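Local coordinates for protein thermostable carboxypeptidase 1 (Pyrococcus furiosus, PDB 1KA2) that removes amino acids one after another from the C-terminus of peptides with broad specificity, as a cobalt-dependent M32-family metallocarboxypeptidase that forms a homodimer, at residues A142-A145 with A146-G150; E165-R168 with T169-E173. All coordinates share one frame; numbering follows the deposited sequence.

Contact 1: A142-A145 with A146-G150; sequences AKRA and AEYLG
The last turns of helix 132-149 bring R144 and Y148 side by side, one turn apart, in the largely helical fold of this M32 peptidase. Four successive i to i+4 hydrogen bonds hold the backbone, among them Y148 N to R144 O at 2.9 Å and L149 N to A145 O at 2.9 Å; G150 N continues the series to A146 O before G150, with positive phi, leaves the helix. The two long side chains point the same way, the Y148 ring turned 67° from the guanidinium plane. Y148 OH lies in that plane, at the edge, 3.6 Å from R144 NH2. R144 NH1 forms a salt bridge with E107, while the Y148 ring meets F104 and touches F100 and P101. K143 leaves the helix on another side, its NZ bonded to the carbonyl oxygens of M373 and E376. On the buried side A142 packs on L159 of helix 155-163, and A146 on P155 and A158. L149 folds back over the preceding turn: with CG beside the backbone N (chi1 -84°) and chi2 nearly eclipsed at 6°, its CD2 comes to 4.4 Å from A145 CB.

Contact 2: E165-R168 with T169-E173; sequences EGLR and TRDVE
R168 is the N-cap residue of helix 169-192, and D171, at N3, turns its carboxylate back to accept the N-H of R168, as in one half of a capping box. Among the hydrogen bonds, R168 N donates to D171 OD2 at 2.8 Å; the carboxylate accepts through its anti lone pair, though the bond is bent, 131° at the hydrogen. D171 CG sits beside its own backbone N (chi1 -73°), which swings the carboxylate toward the start of the helix. The first turn is closed by V172 N to R168 O, 3.3 Å and nearly straight at 166°. R168 NE bonds L167 O at 2.9 Å, approaching from above the carbonyl plane. Two salt bridges tie the charges to neighbouring parts: R168 NH2 to D161 and D171 OD2 to K474 NZ. Replacing D171 by an alanine removes the carboxylate, which would probably leave R168 N without this acceptor and K474 without this acidic partner. Apolar contact lies alongside, where L167, also packed on L160 and I425, crosses V172 at about a right angle. L167 CD1 rests 3.9 Å from D171 CB, and its CD2 meets V172 CG2 at 4.0 Å.

From the N terminus, the chain first passes contact 1, at the end of helix 132-149, then runs through helix 155-163 into contact 2, where 165-168 leads into helix 169-192. Each contact joins adjoining segments, so neither closes a long loop; they follow in series, without nesting or crossing. Their centres are 16 Å apart and their nearest atoms about 7 Å, so they do not meet directly. Helix 155-163 ties them together, since side chains of both contacts pack on it. Helix 359-375 is a second shared neighbour, touched by K143 and V172. Contact 1 is remote from the metal site, whereas the L167 side chain is about 11 Å from that of the metal ligand E299.

Contact 1: A142-A145 with A146-G150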
loop_
_atom_site.group_PDB
_atom_site.type_symbol
_atom_site.label_atom_id
_atom_site.label_comp_id
_atom_site.label_asym_id
_atom_site.label_seq_id
_atom_site.Cartn_x
_atom_site.Cartn_y
_atom_site.Cartn_z
ATOM N N ALA A 142 31.827 -8.849 2.091
ATOM C CA ALA A 142 31.694 -9.427 0.758
ATOM C C ALA A 142 32.530 -10.706 0.621
ATOM O O ALA A 142 32.047 -11.722 0.121
ATOM C CB ALA A 142 32.124 -8.415 -0.294
ATOM N N LYS A 143 33.787 -10.648 1.060
ATOM C CA LYS A 143 34.667 -11.813 0.985
ATOM C C LYS A 143 34.086 -12.936 1.835
ATOM O O LYS A 143 33.966 -14.072 1.370
ATOM C CB LYS A 143 36.075 -11.460 1.468
ATOM C CG LYS A 143 36.853 -10.538 0.533
ATOM C CD LYS A 143 37.887 -9.727 1.309
ATOM C CE LYS A 143 39.313 -10.048 0.901
ATOM N NZ LYS A 143 39.591 -9.677 -0.509
ATOM N N ARG A 144 33.712 -12.624 3.073
ATOM C CA ARG A 144 33.128 -13.645 3.941
ATOM C C ARG A 144 31.950 -14.277 3.200
ATOM O O ARG A 144 31.852 -15.497 3.109
ATOM C CB ARG A 144 32.607 -13.045 5.262
ATOM C CG ARG A 144 33.629 -12.295 6.117
ATOM C CD ARG A 144 34.020 -13.062 7.372
ATOM N NE ARG A 144 32.895 -13.462 8.227
ATOM C CZ ARG A 144 32.149 -12.639 8.964
ATOM N NH1 ARG A 144 32.379 -11.334 8.967
ATOM N NH2 ARG A 144 31.179 -13.130 9.726
ATOM N N ALA A 145 31.064 -13.433 2.668
ATOM C CA ALA A 145 29.871 -13.895 1.955
ATOM C C ALA A 145 30.208 -14.854 0.828
ATOM O O ALA A 145 29.509 -15.846 0.614
ATOM C CB ALA A 145 29.085 -12.700 1.411
ATOM N N ALA A 146 31.282 -14.554 0.108
ATOM C CA ALA A 146 31.706 -15.411 -0.984
ATOM C C ALA A 146 32.063 -16.789 -0.426
ATOM O O ALA A 146 31.726 -17.815 -1.024
ATOM C CB ALA A 146 32.902 -14.796 -1.703
ATOM N N GLU A 147 32.739 -16.809 0.723
ATOM C CA GLU A 147 33.126 -18.071 1.356
ATOM C C GLU A 147 31.902 -18.825 1.887
ATOM O O GLU A 147 31.857 -20.049 1.831
ATOM C CB GLU A 147 34.127 -17.822 2.498
ATOM C CG GLU A 147 35.422 -17.146 2.050
ATOM C CD GLU A 147 36.162 -17.954 1.002
ATOM O OE1 GLU A 147 36.920 -17.358 0.212
ATOM O OE2 GLU A 147 35.991 -19.189 0.972
ATOM N N TYR A 148 30.913 -18.097 2.399
ATOM C CA TYR A 148 29.702 -18.738 2.913
ATOM C C TYR A 148 28.902 -19.352 1.771
ATOM O O TYR A 148 28.338 -20.438 1.911
ATOM C CB TYR A 148 28.834 -17.727 3.667
ATOM C CG TYR A 148 29.309 -17.424 5.072
ATOM C CD1 TYR A 148 29.428 -16.105 5.518
ATOM C CD2 TYR A 148 29.609 -18.456 5.967
ATOM C CE1 TYR A 148 29.833 -15.816 6.827
ATOM C CE2 TYR A 148 30.016 -18.179 7.278
ATOM C CZ TYR A 148 30.124 -16.857 7.698
ATOM O OH TYR A 148 30.523 -16.571 8.983
ATOM N N LEU A 149 28.864 -18.650 0.641
ATOM C CA LEU A 149 28.139 -19.115 -0.537
ATOM C C LEU A 149 28.842 -20.286 -1.223
ATOM O O LEU A 149 28.198 -21.261 -1.611
ATOM C CB LEU A 149 27.976 -17.973 -1.548
ATOM C CG LEU A 149 26.839 -16.943 -1.447
ATOM C CD1 LEU A 149 26.038 -17.114 -0.175
ATOM C CD2 LEU A 149 27.440 -15.549 -1.524
ATOM N N GLY A 150 30.162 -20.180 -1.373
ATOM C CA GLY A 150 30.926 -21.226 -2.027
ATOM C C GLY A 150 31.172 -20.834 -3.470
ATOM O O GLY A 150 30.381 -20.085 -4.042
#

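Contact 2: E165-R168 with T169-E173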
loop_
_atom_site.group_PDB
_atom_site.type_symbol
_atom_site.label_atom_id
_atom_site.label_comp_id
_atom_site.label_asym_id
_atom_site.label_seq_id
_atom_site.Cartn_x
_atom_site.Cartn_y
_atom_site.Cartn_z
ATOM N N GLU A 165 21.785 -15.591 -11.315
ATOM C CA GLU A 165 21.868 -17.042 -11.257
ATOM C C GLU A 165 22.718 -17.634 -12.376
ATOM O O GLU A 165 22.420 -17.459 -13.561
ATOM C CB GLU A 165 20.459 -17.633 -11.305
ATOM C CG GLU A 165 20.387 -19.121 -10.988
ATOM C CD GLU A 165 18.976 -19.673 -11.105
ATOM O OE1 GLU A 165 18.797 -20.878 -10.838
ATOM O OE2 GLU A 165 18.047 -18.907 -11.464
ATOM N N GLY A 166 23.791 -18.320 -11.995
ATOM C CA GLY A 166 24.655 -18.938 -12.985
ATOM C C GLY A 166 25.728 -18.056 -13.605
ATOM O O GLY A 166 26.529 -18.534 -14.419
ATOM N N LEU A 167 25.760 -16.777 -13.241
ATOM C CA LEU A 167 26.767 -15.875 -13.791
ATOM C C LEU A 167 28.123 -16.191 -13.142
ATOM O O LEU A 167 28.200 -16.472 -11.941
ATOM C CB LEU A 167 26.370 -14.414 -13.540
ATOM C CG LEU A 167 27.130 -13.368 -14.362
ATOM C CD1 LEU A 167 26.868 -13.601 -15.849
ATOM C CD2 LEU A 167 26.688 -11.964 -13.968
ATOM N N ARG A 168 29.183 -16.172 -13.944
ATOM C CA ARG A 168 30.526 -16.470 -13.444
ATOM C C ARG A 168 31.439 -15.316 -13.802
ATOM O O ARG A 168 31.124 -14.538 -14.696
ATOM C CB ARG A 168 31.079 -17.757 -14.080
ATOM C CG ARG A 168 30.351 -19.058 -13.742
ATOM C CD ARG A 168 30.498 -19.425 -12.278
ATOM N NE ARG A 168 29.295 -19.098 -11.521
ATOM C CZ ARG A 168 28.378 -19.983 -11.141
ATOM N NH1 ARG A 168 28.522 -21.265 -11.437
ATOM N NH2 ARG A 168 27.302 -19.578 -10.475
ATOM N N THR A 169 32.566 -15.205 -13.105
ATOM C CA THR A 169 33.505 -14.132 -13.388
ATOM C C THR A 169 33.986 -14.253 -14.834
ATOM O O THR A 169 34.097 -13.253 -15.544
ATOM C CB THR A 169 34.726 -14.174 -12.428
ATOM O OG1 THR A 169 34.280 -14.021 -11.073
ATOM C CG2 THR A 169 35.709 -13.044 -12.754
ATOM N N ARG A 170 34.245 -15.487 -15.271
ATOM C CA ARG A 170 34.714 -15.754 -16.632
ATOM C C ARG A 170 33.716 -15.203 -17.640
ATOM O O ARG A 170 34.104 -14.671 -18.671
ATOM C CB ARG A 170 34.906 -17.264 -16.848
ATOM C CG ARG A 170 35.623 -17.969 -15.694
ATOM C CD ARG A 170 35.898 -19.443 -16.002
ATOM N NE ARG A 170 36.986 -19.616 -16.965
ATOM C CZ ARG A 170 38.266 -19.340 -16.714
ATOM N NH1 ARG A 170 38.627 -18.877 -15.524
ATOM N NH2 ARG A 170 39.188 -19.526 -17.651
ATOM N N ASP A 171 32.426 -15.331 -17.340
ATOM C CA ASP A 171 31.391 -14.801 -18.224
ATOM C C ASP A 171 31.605 -13.291 -18.400
ATOM O O ASP A 171 31.745 -12.787 -19.517
ATOM C CB ASP A 171 29.996 -15.026 -17.625
ATOM C CG ASP A 171 29.548 -16.477 -17.680
ATOM O OD1 ASP A 171 29.417 -17.027 -18.789
ATOM O OD2 ASP A 171 29.312 -17.068 -16.611
ATOM N N VAL A 172 31.644 -12.582 -17.277
ATOM C CA VAL A 172 31.806 -11.130 -17.275
ATOM C C VAL A 172 33.128 -10.703 -17.887
ATOM O O VAL A 172 33.207 -9.693 -18.584
ATOM C CB VAL A 172 31.713 -10.557 -15.830
ATOM C CG1 VAL A 172 31.726 -9.033 -15.870
ATOM C CG2 VAL A 172 30.453 -11.071 -15.147
ATOM N N GLU A 173 34.169 -11.476 -17.615
ATOM C CA GLU A 173 35.493 -11.177 -18.144
ATOM C C GLU A 173 35.428 -11.154 -19.664
ATOM O O GLU A 173 36.010 -10.283 -20.308
ATOM C CB GLU A 173 36.474 -12.246 -17.676
ATOM C CG GLU A 173 37.934 -11.938 -17.924
ATOM C CD GLU A 173 38.829 -12.912 -17.187
ATOM O OE1 GLU A 173 38.690 -14.129 -17.423
ATOM O OE2 GLU A 173 39.658 -12.466 -16.367
#